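PDB 5WA1: programmed cell death 6-interacting protein from Homo sapiens, which joins the ESCRT machinery in multivesicular body biogenesis, cytokinesis and membrane repair, here as its Bro1 domain, the part that binds CHMP4 proteins. Local coordinates for residues D94-I99 / Y139-V144; K269-Q274 / K306-R311. All blocks are in the same frame, centred on the assembly; numbering follows the deposited sequence.

Both contacts pack one helix against another within the same Bro1 domain, but at places far apart: their centres are 41 Å apart, on opposite sides of the chain's centre, and their nearest atoms about 24 Å. They share no helix. Contact 1 is partly buried and joins helix 83-97 to helix 137-157 with the strands 114-117 and 131-134 between them in sequence; an isoleucine and a cysteine lie against the alkyl chain of a lysine. Contact 2 is buried and purely apolar, valine against isoleucine and cysteine, between the successive helices 262-287 and 291-311. Neither has a hydrogen bond across it.

Contact 1 of 2, residues D94-I99 / Y139-V144; sequences DQICSI and YEKSCV
I96 and C97, in the last turn of helix 83-97, share one partner, the long side chain of K141 on helix 137-157. The two segments bury 169 Å² between them, and the closest backbones are those of I96 and K141, with CA atoms 6.8 Å apart. The D94 carboxylate accepts the backbone N-H groups of I368 and S369, and the Q95 amide bonds to D374 and to the backbone N of L375. I96 points toward the other helix and uses its short branch: CG2, set anti to the backbone N (CG1 at chi1 -60°), lies 3.6 Å from CG of K141. The two side chains slide past each other in opposite directions. C97 takes up the lysine farther out, its SG 3.9 Å from CE of K141. A bend in the lysine (chi3 49°) lets its methylenes serve both residues, and its NZ has a weak, long ion pair with E100. At S98 the backbone N donates to O of D94 at 3.1 Å, and OG adds a weak bond to that same carbonyl, while I99 N bonds to O of I96. E140 OE2 forms a salt bridge with R71 NE and a hydrogen bond with Y92 OH, while OE1 hydrogen-bonds W116 NE1. This carboxylate thus ties helix 137-157 to helices 56-75 and 83-97 and to strand 114-117, against which C143 and V144 also rest; Y139 meets the W116 ring edge-to-face.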
loop_
_atom_site.group_PDB
_atom_site.type_symbol
_atom_site.label_atom_id
_atom_site.label_comp_id
_atom_site.label_asym_id
_atom_site.label_seq_id
_atom_site.Cartn_x
_atom_site.Cartn_y
_atom_site.Cartn_z
ATOM N N ASP A 94 13.980 -12.936 0.082
ATOM C CA ASP A 94 14.029 -14.274 -0.500
ATOM C C ASP A 94 15.137 -15.110 0.128
ATOM O O ASP A 94 14.947 -16.300 0.401
ATOM C CB ASP A 94 14.234 -14.193 -2.013
ATOM C CG ASP A 94 12.989 -13.744 -2.756
ATOM O OD1 ASP A 94 11.896 -13.741 -2.149
ATOM O OD2 ASP A 94 13.106 -13.405 -3.953
ATOM N N GLN A 95 16.299 -14.504 0.368
ATOM C CA GLN A 95 17.431 -15.275 0.866
ATOM C C GLN A 95 17.169 -15.782 2.279
ATOM O O GLN A 95 17.435 -16.951 2.580
ATOM C CB GLN A 95 18.704 -14.431 0.809
ATOM C CG GLN A 95 19.989 -15.246 0.883
ATOM C CD GLN A 95 20.063 -16.317 -0.186
ATOM O OE1 GLN A 95 20.493 -16.062 -1.314
ATOM N NE2 GLN A 95 19.642 -17.528 0.164
ATOM N N ILE A 96 16.611 -14.933 3.144
ATOM C CA ILE A 96 16.339 -15.332 4.523
ATOM C C ILE A 96 15.291 -16.442 4.574
ATOM O O ILE A 96 15.433 -17.415 5.328
ATOM C CB ILE A 96 15.912 -14.111 5.353
ATOM C CG1 ILE A 96 17.024 -13.057 5.358
ATOM C CG2 ILE A 96 15.553 -14.528 6.768
ATOM C CD1 ILE A 96 18.307 -13.509 6.008
ATOM N N CYS A 97 14.221 -16.318 3.785
ATOM C CA CYS A 97 13.225 -17.384 3.754
ATOM C C CYS A 97 13.846 -18.707 3.314
ATOM O O CYS A 97 13.527 -19.764 3.870
ATOM C CB CYS A 97 12.066 -16.993 2.841
ATOM S SG CYS A 97 11.173 -15.538 3.424
ATOM N N SER A 98 14.762 -18.664 2.344
ATOM C CA SER A 98 15.396 -19.866 1.810
ATOM C C SER A 98 16.424 -20.479 2.752
ATOM O O SER A 98 16.997 -21.522 2.419
ATOM C CB SER A 98 16.067 -19.551 0.470
ATOM O OG SER A 98 15.113 -19.350 -0.552
ATOM N N ILE A 99 16.665 -19.873 3.912
ATOM C CA ILE A 99 17.718 -20.308 4.807
ATOM C C ILE A 99 17.178 -20.913 6.098
ATOM O O ILE A 99 17.829 -21.794 6.673
ATOM C CB ILE A 99 18.666 -19.125 5.101
ATOM C CG1 ILE A 99 19.613 -18.932 3.919
ATOM C CG2 ILE A 99 19.441 -19.310 6.396
ATOM C CD1 ILE A 99 20.385 -17.652 3.968
ATOM N N TYR A 139 11.261 -12.951 13.103
ATOM C CA TYR A 139 11.231 -11.516 13.373
ATOM C C TYR A 139 11.941 -10.742 12.271
ATOM O O TYR A 139 11.437 -9.719 11.792
ATOM C CB TYR A 139 11.877 -11.234 14.731
ATOM C CG TYR A 139 11.886 -9.778 15.164
ATOM C CD1 TYR A 139 10.747 -8.988 15.064
ATOM C CD2 TYR A 139 13.032 -9.213 15.723
ATOM C CE1 TYR A 139 10.756 -7.660 15.483
ATOM C CE2 TYR A 139 13.051 -7.893 16.145
ATOM C CZ TYR A 139 11.914 -7.121 16.022
ATOM O OH TYR A 139 11.945 -5.809 16.450
ATOM N N GLU A 140 13.121 -11.216 11.861
ATOM C CA GLU A 140 13.862 -10.542 10.800
ATOM C C GLU A 140 13.069 -10.543 9.500
ATOM O O GLU A 140 12.914 -9.496 8.858
ATOM C CB GLU A 140 15.229 -11.209 10.613
ATOM C CG GLU A 140 16.024 -10.681 9.430
ATOM C CD GLU A 140 16.822 -9.426 9.749
ATOM O OE1 GLU A 140 16.549 -8.771 10.780
ATOM O OE2 GLU A 140 17.744 -9.102 8.964
ATOM N N LYS A 141 12.553 -11.712 9.099
ATOM C CA LYS A 141 11.685 -11.798 7.923
ATOM C C LYS A 141 10.555 -10.776 7.976
ATOM O O LYS A 141 10.265 -10.095 6.980
ATOM C CB LYS A 141 11.085 -13.203 7.809
ATOM C CG LYS A 141 12.042 -14.303 7.401
ATOM C CD LYS A 141 11.429 -15.675 7.671
ATOM C CE LYS A 141 10.013 -15.778 7.113
ATOM N NZ LYS A 141 9.322 -17.013 7.591
ATOM N N SER A 142 9.879 -10.675 9.126
ATOM C CA SER A 142 8.705 -9.810 9.219
ATOM C C SER A 142 9.077 -8.345 9.051
ATOM O O SER A 142 8.355 -7.588 8.389
ATOM C CB SER A 142 8.000 -10.015 10.561
ATOM O OG SER A 142 7.394 -11.286 10.625
ATOM N N CYS A 143 10.178 -7.922 9.670
ATOM C CA CYS A 143 10.600 -6.531 9.570
ATOM C C CYS A 143 11.141 -6.220 8.184
ATOM O O CYS A 143 10.921 -5.121 7.662
ATOM C CB CYS A 143 11.659 -6.226 10.630
ATOM S SG CYS A 143 11.092 -6.448 12.322
ATOM N N VAL A 144 11.870 -7.164 7.584
ATOM C CA VAL A 144 12.348 -6.964 6.220
ATOM C C VAL A 144 11.174 -6.866 5.254
ATOM O O VAL A 144 11.151 -5.998 4.372
ATOM C CB VAL A 144 13.333 -8.082 5.831
ATOM C CG1 VAL A 144 13.544 -8.118 4.329
ATOM C CG2 VAL A 144 14.641 -7.855 6.530
#

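Contact 2 of 2, residues K269-Q274 / K306-R311; sequences KHCIMQ and KTVASR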
loop_
_atom_site.group_PDB
_atom_site.type_symbol
_atom_site.label_atom_id
_atom_site.label_comp_id
_atom_site.label_asym_id
_atom_site.label_seq_id
_atom_site.Cartn_x
_atom_site.Cartn_y
_atom_site.Cartn_z
ATOM N N LYS A 269 -10.270 11.427 1.276
ATOM C CA LYS A 269 -10.314 10.607 0.069
ATOM C C LYS A 269 -11.600 9.792 -0.021
ATOM O O LYS A 269 -12.111 9.572 -1.123
ATOM C CB LYS A 269 -9.094 9.678 0.013
ATOM C CG LYS A 269 -7.788 10.368 -0.366
ATOM C CD LYS A 269 -7.516 10.300 -1.847
ATOM C CE LYS A 269 -6.154 10.907 -2.186
ATOM N NZ LYS A 269 -5.082 9.883 -2.103
ATOM N N HIS A 270 -12.131 9.335 1.110
ATOM C CA HIS A 270 -13.442 8.688 1.121
ATOM C C HIS A 270 -14.510 9.611 0.525
ATOM O O HIS A 270 -15.266 9.213 -0.374
ATOM C CB HIS A 270 -13.784 8.289 2.558
ATOM C CG HIS A 270 -15.176 7.757 2.742
ATOM N ND1 HIS A 270 -15.626 6.603 2.133
ATOM C CD2 HIS A 270 -16.208 8.211 3.494
ATOM C CE1 HIS A 270 -16.874 6.372 2.497
ATOM N NE2 HIS A 270 -17.253 7.335 3.320
ATOM N N CYS A 271 -14.538 10.868 0.964
ATOM C CA CYS A 271 -15.535 11.807 0.451
ATOM C C CYS A 271 -15.224 12.251 -0.974
ATOM O O CYS A 271 -16.148 12.456 -1.774
ATOM C CB CYS A 271 -15.638 13.019 1.376
ATOM S SG CYS A 271 -16.237 12.636 3.030
ATOM N N ILE A 272 -13.942 12.443 -1.313
ATOM C CA ILE A 272 -13.596 12.831 -2.676
ATOM C C ILE A 272 -13.981 11.730 -3.647
ATOM O O ILE A 272 -14.451 12.000 -4.758
ATOM C CB ILE A 272 -12.100 13.180 -2.795
ATOM C CG1 ILE A 272 -11.795 14.499 -2.089
ATOM C CG2 ILE A 272 -11.668 13.253 -4.280
ATOM C CD1 ILE A 272 -10.302 14.691 -1.785
ATOM N N MET A 273 -13.792 10.491 -3.254
ATOM C CA MET A 273 -14.136 9.421 -4.137
ATOM C C MET A 273 -15.646 9.313 -4.292
ATOM O O MET A 273 -16.111 9.085 -5.363
ATOM C CB MET A 273 -13.481 8.126 -3.729
ATOM C CG MET A 273 -11.983 8.068 -3.935
ATOM S SD MET A 273 -11.354 8.541 -5.544
ATOM C CE MET A 273 -11.824 7.172 -6.518
ATOM N N GLN A 274 -16.403 9.456 -3.218
ATOM C CA GLN A 274 -17.858 9.451 -3.356
ATOM C C GLN A 274 -18.319 10.567 -4.287
ATOM O O GLN A 274 -19.202 10.356 -5.121
ATOM C CB GLN A 274 -18.538 9.581 -1.991
ATOM C CG GLN A 274 -18.411 8.334 -1.110
ATOM C CD GLN A 274 -19.392 8.328 0.052
ATOM O OE1 GLN A 274 -19.850 9.378 0.499
ATOM N NE2 GLN A 274 -19.726 7.138 0.533
ATOM N N LYS A 306 -17.747 20.354 -0.611
ATOM C CA LYS A 306 -17.765 21.464 0.340
ATOM C C LYS A 306 -17.325 21.008 1.728
ATOM O O LYS A 306 -16.595 21.727 2.425
ATOM C CB LYS A 306 -19.162 22.083 0.401
ATOM C CG LYS A 306 -19.290 23.275 1.341
ATOM C CD LYS A 306 -20.701 23.838 1.304
ATOM C CE LYS A 306 -20.952 24.801 2.454
ATOM N NZ LYS A 306 -22.392 25.173 2.532
ATOM N N THR A 307 -17.754 19.815 2.148
ATOM C CA THR A 307 -17.371 19.323 3.470
ATOM C C THR A 307 -15.874 19.047 3.543
ATOM O O THR A 307 -15.239 19.294 4.576
ATOM C CB THR A 307 -18.177 18.067 3.812
ATOM O OG1 THR A 307 -19.577 18.356 3.716
ATOM C CG2 THR A 307 -17.887 17.615 5.226
ATOM N N VAL A 308 -15.296 18.544 2.452
ATOM C CA VAL A 308 -13.860 18.288 2.402
ATOM C C VAL A 308 -13.082 19.595 2.390
ATOM O O VAL A 308 -12.031 19.719 3.036
ATOM C CB VAL A 308 -13.535 17.416 1.176
ATOM C CG1 VAL A 308 -12.035 17.293 0.966
ATOM C CG2 VAL A 308 -14.152 16.059 1.348
ATOM N N ALA A 309 -13.588 20.589 1.653
ATOM C CA ALA A 309 -12.915 21.879 1.562
ATOM C C ALA A 309 -12.858 22.587 2.911
ATOM O O ALA A 309 -11.866 23.259 3.214
ATOM C CB ALA A 309 -13.616 22.762 0.526
ATOM N N SER A 310 -13.897 22.451 3.737
ATOM C CA SER A 310 -13.894 23.123 5.030
ATOM C C SER A 310 -13.197 22.318 6.131
ATOM O O SER A 310 -12.619 22.915 7.045
ATOM C CB SER A 310 -15.326 23.456 5.468
ATOM O OG SER A 310 -16.125 22.292 5.554
ATOM N N ARG A 311 -13.222 20.986 6.067
ATOM C CA ARG A 311 -12.668 20.177 7.155
ATOM C C ARG A 311 -11.216 19.774 6.947
ATOM O O ARG A 311 -10.438 19.740 7.909
ATOM C CB ARG A 311 -13.486 18.905 7.344
ATOM C CG ARG A 311 -14.863 19.136 7.858
ATOM C CD ARG A 311 -15.421 17.850 8.404
ATOM N NE ARG A 311 -16.867 17.945 8.545
ATOM C CZ ARG A 311 -17.678 16.905 8.438
ATOM N NH1 ARG A 311 -18.981 17.072 8.566
ATOM N NH2 ARG A 311 -17.175 15.700 8.176
#
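This is a small, buried, apolar contact within an antiparallel helical hairpin, formed by the consecutive helices 262-287 and 291-311 in the TPR-like helical part of the Bro1 domain. V308 stands at its centre: it points toward helix 262-287 and meets C271 and I272 with one methyl each, no hydrogen bond crossing between the segments. The backbones come nearest at C271 and V308, whose CA atoms are 7.0 Å apart. With chi1 at 172°, V308 places CG1 anti to its backbone N and CG2 beside that N, which splits the two methyls between the two neighbours. CG1 goes to I272, 4.1 Å from its CG1 and 4.2 Å from its CD1. I272 leaves its helix at an angle to the partner, but its extended outer chain (chi2 162°) brings the end nearer, and it crosses the valine at about a right angle. The loop following helix 291-311 adds to this apolar cluster, V316 touching both I272 and V308, and V318 touching I272. Pointing away from helix 291-311, K269 forms a salt bridge with E218 and a cation-pi contact with F25; H270, at the flank, hydrogen-bonds through ND1 to the carbonyl O of A242 on helix 231-252, against which M273 also packs. Both segments lie within the region known to interact with CHMP4A, CHMP4B and CHMP4C. The tightest point is between V308 CG2 and C271, where the cysteine is met at CB, 3.4 Å away, rather than at its sulfur.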